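Local coordinates for 2,5-dihydroxypyridine 5,6-dioxygenase (Pseudomonas putida KT2440, PDB 7CUP) that catalyses the iron(II)-dependent dioxygenolytic cleavage of the 2,5-dihydroxypyridine ring between carbons 5 and 6, giving N-formylmaleamate in aerobic nicotinate degradation, at the interface of chains A and B. Sequence-based numbering; all coordinates share one arbitrary frame. Chains: chain A/B, 2,5-dihydroxypyridine 5,6-dioxygenase.

The interface of chains A and B. Residues chain A 33, 61; chain B 2-4, 38.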
loop_
_atom_site.group_PDB
_atom_site.type_symbol
_atom_site.label_atom_id
_atom_site.label_comp_id
_atom_site.label_asym_id
_atom_site.label_seq_id
_atom_site.Cartn_x
_atom_site.Cartn_y
_atom_site.Cartn_z
ATOM N N HIS A 33 -7.333 -1.282 13.364
ATOM C CA HIS A 33 -6.512 -1.717 12.195
ATOM C C HIS A 33 -7.350 -2.580 11.231
ATOM O O HIS A 33 -7.082 -2.581 10.040
ATOM C CB HIS A 33 -5.266 -2.473 12.646
ATOM C CG HIS A 33 -5.552 -3.876 13.048
ATOM N ND1 HIS A 33 -5.725 -4.231 14.379
ATOM C CD2 HIS A 33 -5.682 -5.009 12.325
ATOM C CE1 HIS A 33 -5.970 -5.536 14.435
ATOM N NE2 HIS A 33 -5.962 -6.027 13.195
ATOM N N ALA A 61 -6.612 -2.495 18.576
ATOM C CA ALA A 61 -7.521 -3.655 18.648
ATOM C C ALA A 61 -7.434 -4.262 20.039
ATOM O O ALA A 61 -6.297 -4.456 20.553
ATOM C CB ALA A 61 -7.160 -4.674 17.606
ATOM N N PRO B 2 -9.707 -8.816 18.315
ATOM C CA PRO B 2 -8.511 -8.984 17.445
ATOM C C PRO B 2 -7.169 -8.513 18.058
ATOM O O PRO B 2 -7.146 -7.741 19.029
ATOM C CB PRO B 2 -8.778 -8.150 16.187
ATOM C CG PRO B 2 -10.253 -7.877 16.224
ATOM C CD PRO B 2 -10.601 -7.832 17.683
ATOM N N VAL B 3 -6.072 -8.979 17.471
ATOM C CA VAL B 3 -4.701 -8.744 17.995
ATOM C C VAL B 3 -4.121 -7.509 17.321
ATOM O O VAL B 3 -3.946 -7.535 16.083
ATOM C CB VAL B 3 -3.807 -9.983 17.786
ATOM C CG1 VAL B 3 -2.368 -9.715 18.204
ATOM C CG2 VAL B 3 -4.346 -11.173 18.547
ATOM N N SER B 4 -3.723 -6.507 18.108
ATOM C CA SER B 4 -2.963 -5.326 17.623
ATOM C C SER B 4 -1.563 -5.732 17.170
ATOM O O SER B 4 -1.015 -6.716 17.684
ATOM C CB SER B 4 -2.855 -4.261 18.683
ATOM O OG SER B 4 -2.034 -4.681 19.775
ATOM N N ARG B 38 1.987 -8.760 8.695
ATOM C CA ARG B 38 1.948 -8.351 10.122
ATOM C C ARG B 38 2.767 -9.353 10.935
ATOM O O ARG B 38 3.520 -8.929 11.789
ATOM C CB ARG B 38 0.516 -8.283 10.632
ATOM C CG ARG B 38 -0.354 -7.273 9.898
ATOM C CD ARG B 38 -1.774 -7.352 10.419
ATOM N NE ARG B 38 -1.787 -6.819 11.768
ATOM C CZ ARG B 38 -2.465 -7.311 12.796
ATOM N NH1 ARG B 38 -3.216 -8.395 12.685
ATOM N NH2 ARG B 38 -2.372 -6.698 13.958
HETATM O O HOH W 1 -4.590 -6.467 20.612
#
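With CG of A:His33 placed between its backbone N and carbonyl carbon (chi1 78°), and the chain of B:Arg38 bent at its third torsion, an imidazole of one subunit and a guanidinium of the other come face to face. The two side chains run at about a right angle to each other, yet their flat ends stack with planes 27° apart. It is a cation-pi pairing in which NH2 of B:Arg38 lies over the imidazole, 3.9 Å from the ring centroid and shifted toward the rim. In return, NE2 of A:His33 sits above the guanidinium face, also off-centre.

The arginine illustrates how a stacking group can be steadied from within its own chain. Its NH2 donates to the backbone carbonyl O of B:Val3 at 2.8 Å, in a nearly straight bond (172° at H) that lies almost in the guanidinium plane. This bond ties helix 37-49 to the N-terminal segment of chain B and should restrict rotation of the guanidinium, while its face meets the histidine. The same B:Val3 O also approaches the imidazole carbon CE1 of A:His33, at 3.3 Å, so the carbonyl touches both partners of the stack.

Beside this pair, the methyl CB of A:Ala61 packs against B:Pro2, 3.4 Å from the carbonyl O and also near the pyrrolidine CB. A water joins the backbones here, 2.6 Å from A:Ala61 O. It is also bonded to B:Ser4 N at 2.7 Å, and a longer link reaches B:Pro2 O. CB of B:Ser4 flanks the carbonyl of A:Ala61.

Together, stacking, small apolar contacts and a water bridge dock the N-terminal segment and the start of helix 37-49 of one subunit against loops of its neighbour, a small part of an interface that may contribute to holding together the deposited six-subunit assembly of this dioxygenase.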